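FAD dependent oxidoreductase (PDB 6PXS) oxidises iminodiacetate with a bound FAD cofactor, a reaction probably belonging to the bacterial breakdown of EDTA. Local coordinates at residues Arg307-Leu317 / Thr327-Ser335; Ile10-Leu19 / Leu337-Ala348. All coordinates share one frame; numbering follows the deposited sequence.

Overall arrangement
Along the chain the order is 10-19, 307-317, 327-335 and 337-348, so interaction 1 is nested inside the long loop that interaction 2 closes. Their centres lie about 13 Å apart. Strand 326-330 belongs to the six-stranded mixed sheet of the FAD-binding Rossmann-type domain and runs through a glycine-rich turn into helix 336-352; interaction 1 fixes the strand and turn, interaction 2 packs the helix against helix 10-20. The two meet where Leu11 CD2 lies 3.2 Å from Gly329 O. Both touch FAD, the first at the flavin and ribityl chain, the second also at the diphosphate, so distant ends of the sequence jointly hold one cofactor.

Interaction 1 of 2, residues Arg307-Leu317 / Thr327-Ser335; sequences RPAGSAMRPIL and TIGNGLGAS. With FAD (flavin-adenine dinucleotide), chain E.
Ile316 and Asn330 make an antiparallel hydrogen-bonded pair in a beta hairpin at the margin of the Rossmann-type sheet. Ile316 N donates to Asn330 O at 2.8 Å, and Asn330 N returns a bond to Ile316 O at 3.1 Å. Leu317 and Gly329 follow as a non-hydrogen-bonded pair, where the end of the Leu317 side chain comes nearer than the direction of its CB suggests, CD2 lying 3.7 Å from Gly329 CA.

The close-packed part continues at the glycine-rich turn after the strand. Gly331 and Gly333 both have positive phi, consistent with the GxGxxG-like pattern that they begin. Pro308, on the neighbouring strand 298-310, offers one carbonyl to both: Gly333 N bonds to Pro308 O at 3.1 Å from well above the carbonyl plane (59° out of it), while Gly331 CA makes a CA-H...O contact to the same oxygen. The carboxamide of Asn330 lies against the Pro308 ring because its CG stands anti to the backbone N (chi1 -159°). There OD1 faces the proline CB and takes a weak bond from Gly331 N, and ND2 is held by His218.

By contrast, the bend from Gly310 to Arg314 swings away from the strand. Ser311 and Met313 are exposed, and Met313 points away from 327-335 to touch Trp57 on helix 55-76.

At the other end the contact opens onto FAD. Gly333 O accepts from the ribityl O3' at 2.7 Å. Arg307 runs beside Ala334, its CD 3.8 Å from Ala334 CB, and a bend at chi3 (-122°) brings the guanidinium to the dimethylbenzene side of the flavin: FAD C8M lies over one guanidinium face, offset toward its rim, and Arg307 NH2 comes within 3.4 Å of FAD C7.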
# COMPACT_ATOMS: atom_id res chain seq x y z
N ARG A 307 -15.00 -14.89 6.44
CA ARG A 307 -15.26 -16.31 6.29
C ARG A 307 -16.74 -16.54 5.96
O ARG A 307 -17.61 -15.91 6.56
CB ARG A 307 -14.92 -17.06 7.58
CG ARG A 307 -13.48 -16.95 8.02
CD ARG A 307 -13.29 -17.61 9.38
NE ARG A 307 -12.77 -16.68 10.37
CZ ARG A 307 -11.52 -16.64 10.80
NH1 ARG A 307 -11.16 -15.74 11.70
NH2 ARG A 307 -10.61 -17.50 10.35
N PRO A 308 -17.05 -17.44 5.02
CA PRO A 308 -18.45 -17.81 4.82
C PRO A 308 -18.94 -18.71 5.95
O PRO A 308 -19.03 -19.93 5.79
CB PRO A 308 -18.44 -18.54 3.47
CG PRO A 308 -17.07 -19.12 3.39
CD PRO A 308 -16.16 -18.15 4.09
N ALA A 309 -19.25 -18.10 7.10
CA ALA A 309 -19.65 -18.85 8.28
C ALA A 309 -21.14 -19.15 8.21
O ALA A 309 -21.96 -18.23 8.11
CB ALA A 309 -19.31 -18.07 9.54
N GLY A 310 -21.50 -20.43 8.27
CA GLY A 310 -22.88 -20.84 8.23
C GLY A 310 -23.46 -21.05 9.62
O GLY A 310 -22.76 -21.10 10.62
N SER A 311 -24.79 -21.17 9.66
CA SER A 311 -25.46 -21.47 10.92
C SER A 311 -24.92 -22.77 11.51
O SER A 311 -24.52 -22.81 12.68
CB SER A 311 -26.97 -21.56 10.71
OG SER A 311 -27.31 -22.61 9.82
N ALA A 312 -24.91 -23.83 10.72
CA ALA A 312 -24.31 -25.10 11.12
C ALA A 312 -22.87 -25.15 10.63
O ALA A 312 -22.54 -24.63 9.56
CB ALA A 312 -25.10 -26.28 10.55
N MET A 313 -22.01 -25.77 11.44
CA MET A 313 -20.60 -25.88 11.06
C MET A 313 -20.40 -26.74 9.82
O MET A 313 -19.35 -26.63 9.17
CB MET A 313 -19.79 -26.46 12.23
CG MET A 313 -18.29 -26.31 12.07
SD MET A 313 -17.36 -27.09 13.40
CE MET A 313 -18.04 -26.26 14.84
N ARG A 314 -21.36 -27.60 9.48
CA ARG A 314 -21.21 -28.41 8.28
C ARG A 314 -21.49 -27.57 7.04
O ARG A 314 -22.33 -26.67 7.07
CB ARG A 314 -22.14 -29.62 8.33
CG ARG A 314 -23.62 -29.29 8.22
CD ARG A 314 -24.46 -30.56 8.28
NE ARG A 314 -25.89 -30.29 8.10
CZ ARG A 314 -26.73 -29.98 9.09
NH1 ARG A 314 -28.01 -29.75 8.82
NH2 ARG A 314 -26.30 -29.90 10.34
N PRO A 315 -20.80 -27.85 5.92
CA PRO A 315 -20.97 -27.01 4.73
C PRO A 315 -22.32 -27.20 4.05
O PRO A 315 -23.15 -27.99 4.50
CB PRO A 315 -19.82 -27.45 3.82
CG PRO A 315 -18.94 -28.33 4.65
CD PRO A 315 -19.82 -28.92 5.69
N ILE A 316 -22.52 -26.46 2.96
CA ILE A 316 -23.73 -26.55 2.15
C ILE A 316 -23.28 -26.90 0.74
O ILE A 316 -22.65 -26.09 0.06
CB ILE A 316 -24.53 -25.24 2.16
CG1 ILE A 316 -25.01 -24.92 3.58
CG2 ILE A 316 -25.71 -25.33 1.20
CD1 ILE A 316 -25.73 -23.60 3.71
N LEU A 317 -23.61 -28.11 0.29
CA LEU A 317 -23.22 -28.59 -1.02
C LEU A 317 -24.35 -29.40 -1.63
O LEU A 317 -24.92 -30.27 -0.96
CB LEU A 317 -21.95 -29.45 -0.94
CG LEU A 317 -20.77 -28.87 -0.17
CD1 LEU A 317 -19.70 -29.93 0.01
CD2 LEU A 317 -20.20 -27.66 -0.89
N THR A 327 -26.78 -25.03 -8.42
CA THR A 327 -25.98 -25.78 -7.47
C THR A 327 -25.24 -24.79 -6.59
O THR A 327 -24.69 -23.80 -7.08
CB THR A 327 -24.99 -26.72 -8.17
OG1 THR A 327 -25.70 -27.55 -9.10
CG2 THR A 327 -24.26 -27.59 -7.17
N ILE A 328 -25.23 -25.05 -5.28
CA ILE A 328 -24.67 -24.13 -4.30
C ILE A 328 -23.54 -24.82 -3.55
O ILE A 328 -23.66 -25.98 -3.16
CB ILE A 328 -25.74 -23.63 -3.32
CG1 ILE A 328 -26.86 -22.91 -4.07
CG2 ILE A 328 -25.13 -22.70 -2.27
CD1 ILE A 328 -28.00 -22.44 -3.19
N GLY A 329 -22.44 -24.09 -3.37
CA GLY A 329 -21.37 -24.51 -2.49
C GLY A 329 -20.92 -23.35 -1.62
O GLY A 329 -20.43 -22.34 -2.14
N ASN A 330 -21.08 -23.48 -0.31
CA ASN A 330 -20.76 -22.39 0.61
C ASN A 330 -20.76 -22.96 2.02
O ASN A 330 -21.07 -24.13 2.24
CB ASN A 330 -21.75 -21.24 0.45
CG ASN A 330 -21.20 -19.93 0.98
OD1 ASN A 330 -20.02 -19.83 1.31
ND2 ASN A 330 -22.06 -18.91 1.05
N GLY A 331 -20.42 -22.11 2.98
CA GLY A 331 -20.37 -22.51 4.37
C GLY A 331 -19.06 -23.12 4.81
O GLY A 331 -19.03 -23.84 5.81
N LEU A 332 -17.97 -22.85 4.09
CA LEU A 332 -16.69 -23.46 4.42
C LEU A 332 -16.10 -22.90 5.71
O LEU A 332 -15.21 -23.53 6.28
CB LEU A 332 -15.71 -23.26 3.27
CG LEU A 332 -16.14 -23.89 1.94
CD1 LEU A 332 -15.10 -23.64 0.86
CD2 LEU A 332 -16.38 -25.38 2.12
N GLY A 333 -16.57 -21.75 6.16
CA GLY A 333 -16.15 -21.24 7.46
C GLY A 333 -14.64 -21.10 7.55
O GLY A 333 -13.99 -20.53 6.66
N ALA A 334 -14.07 -21.63 8.63
CA ALA A 334 -12.66 -21.48 8.93
C ALA A 334 -11.84 -22.70 8.54
O ALA A 334 -10.70 -22.86 9.00
CB ALA A 334 -12.46 -21.19 10.42
N SER A 335 -12.38 -23.57 7.68
CA SER A 335 -11.70 -24.78 7.24
C SER A 335 -11.81 -24.96 5.73
O SER A 335 -11.72 -26.08 5.23
CB SER A 335 -12.25 -26.01 7.97
OG SER A 335 -13.66 -26.09 7.82
PA FAD E . -14.31 -16.63 -1.17
O1A FAD E . -14.61 -15.37 -0.45
O2A FAD E . -12.83 -16.98 -1.24
O5B FAD E . -14.92 -16.63 -2.62
C5B FAD E . -16.07 -15.83 -2.95
C4B FAD E . -15.82 -15.16 -4.28
O4B FAD E . -17.08 -14.95 -4.96
C3B FAD E . -15.15 -13.79 -4.19
O3B FAD E . -14.18 -13.64 -5.22
C2B FAD E . -16.32 -12.82 -4.37
O2B FAD E . -15.91 -11.57 -4.90
C1B FAD E . -17.16 -13.60 -5.37
N9A FAD E . -18.56 -13.21 -5.42
C8A FAD E . -19.46 -13.19 -4.38
N7A FAD E . -20.66 -12.79 -4.72
C5A FAD E . -20.55 -12.52 -6.07
C6A FAD E . -21.47 -12.06 -7.03
N6A FAD E . -22.75 -11.77 -6.75
N1A FAD E . -21.04 -11.90 -8.30
C2A FAD E . -19.76 -12.19 -8.58
N3A FAD E . -18.80 -12.63 -7.77
C4A FAD E . -19.26 -12.78 -6.52
N1 FAD E . -9.25 -22.37 6.14
C2 FAD E . -8.42 -23.43 6.38
O2 FAD E . -8.68 -24.56 5.97
N3 FAD E . -7.25 -23.24 7.10
C4 FAD E . -6.82 -22.04 7.63
O4 FAD E . -5.76 -21.99 8.26
C4X FAD E . -7.71 -20.92 7.38
N5 FAD E . -7.37 -19.76 7.84
C5X FAD E . -8.22 -18.69 7.59
C6 FAD E . -7.87 -17.43 8.09
C7 FAD E . -8.69 -16.32 7.86
C7M FAD E . -8.28 -14.98 8.41
C8 FAD E . -9.88 -16.48 7.14
C8M FAD E . -10.78 -15.30 6.88
C9 FAD E . -10.23 -17.73 6.65
C9A FAD E . -9.41 -18.83 6.87
N10 FAD E . -9.73 -20.12 6.38
C10 FAD E . -8.90 -21.19 6.62
C1' FAD E . -10.97 -20.34 5.62
C2' FAD E . -10.82 -20.11 4.12
O2' FAD E . -9.98 -18.98 3.87
C3' FAD E . -12.19 -19.85 3.51
O3' FAD E . -13.13 -20.75 4.08
C4' FAD E . -12.25 -20.00 1.99
O4' FAD E . -11.29 -19.12 1.40
C5' FAD E . -13.63 -19.71 1.45
O5' FAD E . -13.61 -19.77 0.01
P FAD E . -14.87 -19.37 -0.84
O1P FAD E . -16.09 -20.13 -0.30
O2P FAD E . -14.63 -19.52 -2.30
O3P FAD E . -15.06 -17.84 -0.47

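Interaction 2 of 2, residues Ile10-Leu19 / Leu337-Ala348; sequences ILGASAAYHL and LTVGPFAGHLLA. With FAD (flavin-adenine dinucleotide), chain E.
The side chains of His18 and His345 cross at about a right angle where helix 10-20 leans on helix 336-352. Their ring planes are inclined at 49°, so the rings neither stack nor meet edge to face; instead His345 CB sits over one face of the His18 ring, 3.7 Å from its centroid, a CH-pi contact. Tyr17 CD2 covers the opposite face. The rotation of the imidazole is fixed at its two nitrogens: ND1 donates to Ser14 O, which lies in the ring plane, and NE2 bonds to Tyr67. His18 N reaches the same Ser14 O from the other side of the carbonyl plane. A leucine in place of His18 would probably leave Tyr67 without its imidazole partner and His345 CB without the ring face it packs on.

Beyond this pair the axes of segments 10-19 and 337-348 approach to 7.3 Å and cross at -46°. Ala15 CA lies only 4.1 Å from Gly344 CA, a spacing with no room for a side chain on the glycine. Leu11, its CG turned alongside the carbonyl carbon (chi1 -173°), drives CD1 as a knob among Gly340, Ala343, Gly344 and Leu347, and crosses Leu347 roughly perpendicularly. Leu19 CD2 meets Ala348 CB at 3.7 Å, and Ile10 CG1 lies across Pro341 CD at 4.0 Å.

Near the helix starts both segments touch FAD: Thr338 N donates to the flavin O2 at 3.0 Å, and Leu11 N makes a weak hydrogen bond to the diphosphate O2P. Helix 10-20, following a glycine-rich loop and directing its N-terminal end at the diphosphate, is typical of the Rossmann dinucleotide-binding fold.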
# COMPACT_ATOMS: atom_id res chain seq x y z
N ILE A 10 -11.45 -20.35 -3.41
CA ILE A 10 -10.89 -21.69 -3.40
C ILE A 10 -11.94 -22.70 -3.84
O ILE A 10 -11.61 -23.72 -4.46
CB ILE A 10 -10.31 -22.03 -2.02
CG1 ILE A 10 -9.57 -23.37 -2.07
CG2 ILE A 10 -11.41 -22.10 -0.97
CD1 ILE A 10 -8.35 -23.37 -2.98
N LEU A 11 -13.21 -22.44 -3.53
CA LEU A 11 -14.25 -23.42 -3.83
C LEU A 11 -14.69 -23.32 -5.28
O LEU A 11 -14.75 -24.33 -5.99
CB LEU A 11 -15.45 -23.21 -2.89
CG LEU A 11 -16.56 -24.26 -2.98
CD1 LEU A 11 -16.01 -25.66 -2.71
CD2 LEU A 11 -17.68 -23.94 -2.01
N GLY A 12 -15.01 -22.11 -5.75
CA GLY A 12 -15.35 -21.94 -7.15
C GLY A 12 -14.21 -22.29 -8.08
O GLY A 12 -14.44 -22.75 -9.20
N ALA A 13 -12.97 -22.07 -7.63
CA ALA A 13 -11.82 -22.40 -8.47
C ALA A 13 -11.61 -23.91 -8.55
O ALA A 13 -11.28 -24.44 -9.62
CB ALA A 13 -10.56 -21.71 -7.93
N SER A 14 -11.80 -24.62 -7.44
CA SER A 14 -11.67 -26.07 -7.46
C SER A 14 -12.75 -26.69 -8.34
O SER A 14 -12.47 -27.63 -9.11
CB SER A 14 -11.75 -26.63 -6.05
OG SER A 14 -11.68 -28.05 -6.06
N ALA A 15 -13.98 -26.20 -8.25
CA ALA A 15 -15.04 -26.70 -9.11
C ALA A 15 -14.69 -26.51 -10.58
O ALA A 15 -14.78 -27.44 -11.39
CB ALA A 15 -16.36 -26.00 -8.78
N ALA A 16 -14.28 -25.29 -10.95
CA ALA A 16 -13.85 -25.05 -12.33
C ALA A 16 -12.71 -25.97 -12.72
O ALA A 16 -12.70 -26.55 -13.81
CB ALA A 16 -13.44 -23.59 -12.49
N TYR A 17 -11.72 -26.12 -11.83
CA TYR A 17 -10.57 -26.96 -12.13
C TYR A 17 -10.98 -28.39 -12.46
O TYR A 17 -10.40 -29.02 -13.35
CB TYR A 17 -9.60 -26.94 -10.95
CG TYR A 17 -8.52 -28.00 -11.00
CD1 TYR A 17 -7.40 -27.85 -11.80
CD2 TYR A 17 -8.62 -29.15 -10.22
CE1 TYR A 17 -6.41 -28.82 -11.84
CE2 TYR A 17 -7.64 -30.12 -10.25
CZ TYR A 17 -6.54 -29.95 -11.06
OH TYR A 17 -5.56 -30.92 -11.09
N HIS A 18 -11.98 -28.92 -11.75
CA HIS A 18 -12.39 -30.30 -12.00
C HIS A 18 -13.31 -30.41 -13.20
O HIS A 18 -13.22 -31.38 -13.96
CB HIS A 18 -13.07 -30.87 -10.75
CG HIS A 18 -12.14 -31.06 -9.59
ND1 HIS A 18 -11.83 -30.04 -8.72
CD2 HIS A 18 -11.47 -32.15 -9.16
CE1 HIS A 18 -11.00 -30.49 -7.80
NE2 HIS A 18 -10.76 -31.77 -8.04
N LEU A 19 -14.19 -29.43 -13.41
CA LEU A 19 -15.15 -29.51 -14.50
C LEU A 19 -14.47 -29.37 -15.85
O LEU A 19 -14.73 -30.16 -16.77
CB LEU A 19 -16.23 -28.44 -14.33
CG LEU A 19 -17.26 -28.70 -13.24
CD1 LEU A 19 -18.05 -27.44 -12.95
CD2 LEU A 19 -18.18 -29.83 -13.66
N LEU A 337 -9.82 -23.91 3.20
CA LEU A 337 -8.61 -24.31 2.49
C LEU A 337 -8.38 -25.81 2.60
O LEU A 337 -7.77 -26.41 1.70
CB LEU A 337 -7.41 -23.54 3.04
CG LEU A 337 -7.52 -22.01 2.98
CD1 LEU A 337 -6.23 -21.36 3.42
CD2 LEU A 337 -7.91 -21.53 1.58
N THR A 338 -8.86 -26.44 3.67
CA THR A 338 -8.78 -27.89 3.78
C THR A 338 -9.92 -28.57 3.03
O THR A 338 -9.69 -29.55 2.31
CB THR A 338 -8.79 -28.30 5.25
OG1 THR A 338 -7.70 -27.69 5.94
CG2 THR A 338 -8.69 -29.82 5.39
N VAL A 339 -11.14 -28.06 3.19
CA VAL A 339 -12.30 -28.70 2.57
C VAL A 339 -12.48 -28.26 1.12
O VAL A 339 -12.91 -29.06 0.28
CB VAL A 339 -13.56 -28.39 3.40
CG1 VAL A 339 -14.80 -28.97 2.73
CG2 VAL A 339 -13.41 -28.93 4.82
N GLY A 340 -12.16 -27.01 0.81
CA GLY A 340 -12.45 -26.42 -0.48
C GLY A 340 -12.06 -27.29 -1.66
O GLY A 340 -12.90 -27.67 -2.48
N PRO A 341 -10.76 -27.59 -1.78
CA PRO A 341 -10.31 -28.37 -2.95
C PRO A 341 -11.13 -29.63 -3.21
O PRO A 341 -11.61 -29.83 -4.33
CB PRO A 341 -8.85 -28.69 -2.59
CG PRO A 341 -8.43 -27.57 -1.70
CD PRO A 341 -9.65 -27.22 -0.89
N PHE A 342 -11.30 -30.48 -2.20
CA PHE A 342 -12.10 -31.69 -2.39
C PHE A 342 -13.58 -31.35 -2.58
O PHE A 342 -14.26 -31.97 -3.40
CB PHE A 342 -11.91 -32.64 -1.22
CG PHE A 342 -12.67 -33.93 -1.36
CD1 PHE A 342 -12.39 -34.81 -2.40
CD2 PHE A 342 -13.67 -34.27 -0.46
CE1 PHE A 342 -13.08 -35.99 -2.54
CE2 PHE A 342 -14.37 -35.46 -0.59
CZ PHE A 342 -14.07 -36.32 -1.63
N ALA A 343 -14.08 -30.37 -1.83
CA ALA A 343 -15.48 -29.98 -1.99
C ALA A 343 -15.78 -29.56 -3.42
O ALA A 343 -16.88 -29.81 -3.93
CB ALA A 343 -15.84 -28.86 -1.02
N GLY A 344 -14.82 -28.93 -4.09
CA GLY A 344 -15.00 -28.61 -5.50
C GLY A 344 -15.16 -29.85 -6.35
O GLY A 344 -16.02 -29.89 -7.25
N HIS A 345 -14.35 -30.87 -6.10
CA HIS A 345 -14.49 -32.14 -6.81
C HIS A 345 -15.89 -32.72 -6.64
O HIS A 345 -16.41 -33.37 -7.55
CB HIS A 345 -13.44 -33.13 -6.32
CG HIS A 345 -13.60 -34.51 -6.88
ND1 HIS A 345 -13.47 -34.78 -8.22
CD2 HIS A 345 -13.86 -35.69 -6.28
CE1 HIS A 345 -13.66 -36.07 -8.43
NE2 HIS A 345 -13.90 -36.65 -7.26
N LEU A 346 -16.51 -32.51 -5.48
CA LEU A 346 -17.88 -32.97 -5.27
C LEU A 346 -18.86 -32.18 -6.12
O LEU A 346 -19.73 -32.75 -6.79
CB LEU A 346 -18.24 -32.87 -3.79
CG LEU A 346 -17.93 -34.09 -2.91
CD1 LEU A 346 -16.59 -34.70 -3.27
CD2 LEU A 346 -17.95 -33.68 -1.45
N LEU A 347 -18.75 -30.85 -6.10
CA LEU A 347 -19.64 -30.01 -6.89
C LEU A 347 -19.57 -30.38 -8.37
O LEU A 347 -20.59 -30.44 -9.06
CB LEU A 347 -19.31 -28.54 -6.68
CG LEU A 347 -19.54 -28.00 -5.27
CD1 LEU A 347 -19.02 -26.58 -5.14
CD2 LEU A 347 -21.02 -28.06 -4.91
N ALA A 348 -18.36 -30.63 -8.87
CA ALA A 348 -18.20 -31.04 -10.26
C ALA A 348 -19.07 -32.25 -10.58
O ALA A 348 -19.86 -32.24 -11.52
CB ALA A 348 -16.73 -31.33 -10.56
PA FAD E . -14.31 -16.63 -1.17
O1A FAD E . -14.61 -15.37 -0.45
O2A FAD E . -12.83 -16.98 -1.24
O5B FAD E . -14.92 -16.63 -2.62
C5B FAD E . -16.07 -15.83 -2.95
C4B FAD E . -15.82 -15.16 -4.28
O4B FAD E . -17.08 -14.95 -4.96
C3B FAD E . -15.15 -13.79 -4.19
O3B FAD E . -14.18 -13.64 -5.22
C2B FAD E . -16.32 -12.82 -4.37
O2B FAD E . -15.91 -11.57 -4.90
C1B FAD E . -17.16 -13.60 -5.37
N9A FAD E . -18.56 -13.21 -5.42
C8A FAD E . -19.46 -13.19 -4.38
N7A FAD E . -20.66 -12.79 -4.72
C5A FAD E . -20.55 -12.52 -6.07
C6A FAD E . -21.47 -12.06 -7.03
N6A FAD E . -22.75 -11.77 -6.75
N1A FAD E . -21.04 -11.90 -8.30
C2A FAD E . -19.76 -12.19 -8.58
N3A FAD E . -18.80 -12.63 -7.77
C4A FAD E . -19.26 -12.78 -6.52
N1 FAD E . -9.25 -22.37 6.14
C2 FAD E . -8.42 -23.43 6.38
O2 FAD E . -8.68 -24.56 5.97
N3 FAD E . -7.25 -23.24 7.10
C4 FAD E . -6.82 -22.04 7.63
O4 FAD E . -5.76 -21.99 8.26
C4X FAD E . -7.71 -20.92 7.38
N5 FAD E . -7.37 -19.76 7.84
C5X FAD E . -8.22 -18.69 7.59
C6 FAD E . -7.87 -17.43 8.09
C7 FAD E . -8.69 -16.32 7.86
C7M FAD E . -8.28 -14.98 8.41
C8 FAD E . -9.88 -16.48 7.14
C8M FAD E . -10.78 -15.30 6.88
C9 FAD E . -10.23 -17.73 6.65
C9A FAD E . -9.41 -18.83 6.87
N10 FAD E . -9.73 -20.12 6.38
C10 FAD E . -8.90 -21.19 6.62
C1' FAD E . -10.97 -20.34 5.62
C2' FAD E . -10.82 -20.11 4.12
O2' FAD E . -9.98 -18.98 3.87
C3' FAD E . -12.19 -19.85 3.51
O3' FAD E . -13.13 -20.75 4.08
C4' FAD E . -12.25 -20.00 1.99
O4' FAD E . -11.29 -19.12 1.40
C5' FAD E . -13.63 -19.71 1.45
O5' FAD E . -13.61 -19.77 0.01
P FAD E . -14.87 -19.37 -0.84
O1P FAD E . -16.09 -20.13 -0.30
O2P FAD E . -14.63 -19.52 -2.30
O3P FAD E . -15.06 -17.84 -0.47